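Local coordinates for protein Bse634I restriction endonuclease (Geobacillus stearothermophilus, PDB 1KNV) that probably cleaves DNA as a restriction endonuclease of the metal-dependent PDDEXK nuclease superfamily, at residues 196-201 against 206-211. Sequence-based numbering, arbitrary orientation.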
loop_
_atom_site.group_PDB
_atom_site.type_symbol
_atom_site.label_atom_id
_atom_site.label_comp_id
_atom_site.label_asym_id
_atom_site.label_seq_id
_atom_site.Cartn_x
_atom_site.Cartn_y
_atom_site.Cartn_z
ATOM N N GLY B 196 -8.195 23.834 -12.445
ATOM C CA GLY B 196 -7.076 24.548 -13.027
ATOM C C GLY B 196 -7.629 25.255 -14.248
ATOM O O GLY B 196 -8.100 24.595 -15.169
ATOM N N LEU B 197 -7.595 26.587 -14.254
ATOM C CA LEU B 197 -8.117 27.376 -15.372
ATOM C C LEU B 197 -7.014 27.717 -16.370
ATOM O O LEU B 197 -6.020 28.349 -15.996
ATOM C CB LEU B 197 -8.737 28.671 -14.848
ATOM C CG LEU B 197 -9.830 28.518 -13.797
ATOM C CD1 LEU B 197 -10.238 29.891 -13.306
ATOM C CD2 LEU B 197 -11.023 27.778 -14.383
ATOM N N LYS B 198 -7.184 27.310 -17.634
ATOM C CA LYS B 198 -6.171 27.575 -18.662
ATOM C C LYS B 198 -6.711 28.345 -19.869
ATOM O O LYS B 198 -7.834 28.119 -20.318
ATOM C CB LYS B 198 -5.542 26.263 -19.161
ATOM C CG LYS B 198 -4.947 25.367 -18.090
ATOM C CD LYS B 198 -3.835 26.039 -17.292
ATOM C CE LYS B 198 -3.335 25.092 -16.203
ATOM N NZ LYS B 198 -2.409 25.757 -15.272
ATOM N N THR B 199 -5.890 29.243 -20.403
ATOM C CA THR B 199 -6.277 30.041 -21.558
ATOM C C THR B 199 -6.601 29.149 -22.748
ATOM O O THR B 199 -7.487 29.448 -23.548
ATOM C CB THR B 199 -5.153 31.008 -21.942
ATOM O OG1 THR B 199 -4.934 31.921 -20.862
ATOM C CG2 THR B 199 -5.524 31.788 -23.178
ATOM N N SER B 200 -5.872 28.047 -22.855
ATOM C CA SER B 200 -6.075 27.089 -23.928
ATOM C C SER B 200 -5.381 25.814 -23.506
ATOM O O SER B 200 -4.702 25.790 -22.481
ATOM C CB SER B 200 -5.456 27.600 -25.229
ATOM O OG SER B 200 -4.049 27.724 -25.105
ATOM N N LEU B 201 -5.541 24.759 -24.294
ATOM C CA LEU B 201 -4.906 23.494 -23.968
ATOM C C LEU B 201 -3.618 23.276 -24.752
ATOM O O LEU B 201 -3.255 22.149 -25.107
ATOM C CB LEU B 201 -5.886 22.335 -24.167
ATOM C CG LEU B 201 -7.037 22.378 -23.152
ATOM C CD1 LEU B 201 -7.919 21.149 -23.283
ATOM C CD2 LEU B 201 -6.453 22.476 -21.745
ATOM N N ARG B 206 -1.668 22.169 -21.046
ATOM C CA ARG B 206 -2.346 20.907 -20.831
ATOM C C ARG B 206 -1.531 20.098 -19.818
ATOM O O ARG B 206 -2.085 19.443 -18.930
ATOM C CB ARG B 206 -2.439 20.147 -22.146
ATOM C CG ARG B 206 -3.484 19.078 -22.148
ATOM C CD ARG B 206 -3.472 18.356 -23.472
ATOM N NE ARG B 206 -2.309 17.485 -23.558
ATOM C CZ ARG B 206 -1.919 16.856 -24.659
ATOM N NH1 ARG B 206 -2.598 17.003 -25.790
ATOM N NH2 ARG B 206 -0.851 16.068 -24.622
ATOM N N LEU B 207 -0.210 20.156 -19.960
ATOM C CA LEU B 207 0.686 19.436 -19.076
ATOM C C LEU B 207 0.564 19.986 -17.661
ATOM O O LEU B 207 0.647 19.230 -16.695
ATOM C CB LEU B 207 2.133 19.543 -19.569
ATOM C CG LEU B 207 3.151 18.655 -18.844
ATOM C CD1 LEU B 207 2.771 17.200 -19.026
ATOM C CD2 LEU B 207 4.546 18.901 -19.385
ATOM N N GLN B 208 0.355 21.293 -17.529
ATOM C CA GLN B 208 0.200 21.889 -16.204
ATOM C C GLN B 208 -1.019 21.312 -15.493
ATOM O O GLN B 208 -0.995 21.112 -14.285
ATOM C CB GLN B 208 0.048 23.395 -16.306
ATOM C CG GLN B 208 1.266 24.066 -16.854
ATOM C CD GLN B 208 1.011 25.514 -17.196
ATOM O OE1 GLN B 208 1.881 26.194 -17.735
ATOM N NE2 GLN B 208 -0.182 25.998 -16.883
ATOM N N LEU B 209 -2.091 21.056 -16.236
ATOM C CA LEU B 209 -3.285 20.485 -15.631
ATOM C C LEU B 209 -2.955 19.089 -15.157
ATOM O O LEU B 209 -3.248 18.727 -14.026
ATOM C CB LEU B 209 -4.425 20.408 -16.640
ATOM C CG LEU B 209 -5.020 21.757 -17.023
ATOM C CD1 LEU B 209 -6.100 21.570 -18.064
ATOM C CD2 LEU B 209 -5.579 22.418 -15.779
ATOM N N VAL B 210 -2.326 18.309 -16.029
ATOM C CA VAL B 210 -1.969 16.933 -15.703
ATOM C C VAL B 210 -1.075 16.818 -14.471
ATOM O O VAL B 210 -1.337 16.020 -13.579
ATOM C CB VAL B 210 -1.276 16.237 -16.910
ATOM C CG1 VAL B 210 -0.732 14.903 -16.494
ATOM C CG2 VAL B 210 -2.271 16.046 -18.054
ATOM N N HIS B 211 -0.024 17.624 -14.408
ATOM C CA HIS B 211 0.886 17.540 -13.276
ATOM C C HIS B 211 0.245 18.016 -11.989
ATOM O O HIS B 211 0.425 17.411 -10.938
ATOM C CB HIS B 211 2.151 18.350 -13.532
ATOM C CG HIS B 211 3.154 18.235 -12.430
ATOM N ND1 HIS B 211 3.682 17.025 -12.034
ATOM C CD2 HIS B 211 3.683 19.168 -11.600
ATOM C CE1 HIS B 211 4.488 17.217 -11.005
ATOM N NE2 HIS B 211 4.507 18.508 -10.722
HETATM O O HOH W 1 -1.971 23.710 -13.398
#
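K198 and L209 carry the packing in the first half of a beta-alpha-beta unit, where strand 191-198 turns back through a short loop into helix 203-227. The short segments 196-198 and 206-211 run antiparallel at 177°, their axes 9.1 Å apart. L209 divides its branches between strand and loop: CD2 lies 3.5 Å from K198 CE and 3.4 Å from G196 O, while CD1 meets L201 CD2 at 3.8 Å, the two leucines crossing at about a right angle. The K198 chain slides past L209 in the opposite direction; chi1 (-55°) sets CG against the leucine, and the bend at chi2 (-60°) turns the chain so that CE also lies on it. Its ammonium donates to a water 2.8 Å from NZ, and that water gives a weak hydrogen bond to Q208 O. An alanine in place of K198 would probably uncover one flank of L209 and leave the bridging water without its strand-side donor. Beyond the helix, strand 235-240 completes the unit, pairing with G196 and K198 and touching L209 through Y236. The end of strand 191-198 reaches the metal site of this PDDEXK-clan nuclease: L197, a calcium-binding residue though no calcium is bound to this chain, donates a hydrogen bond from its backbone N to OD2 of D146, another calcium-binding residue. At the loop end, R206 CB rests 3.7 Å from L201 O, and its guanidinium leads away to a salt bridge with D248.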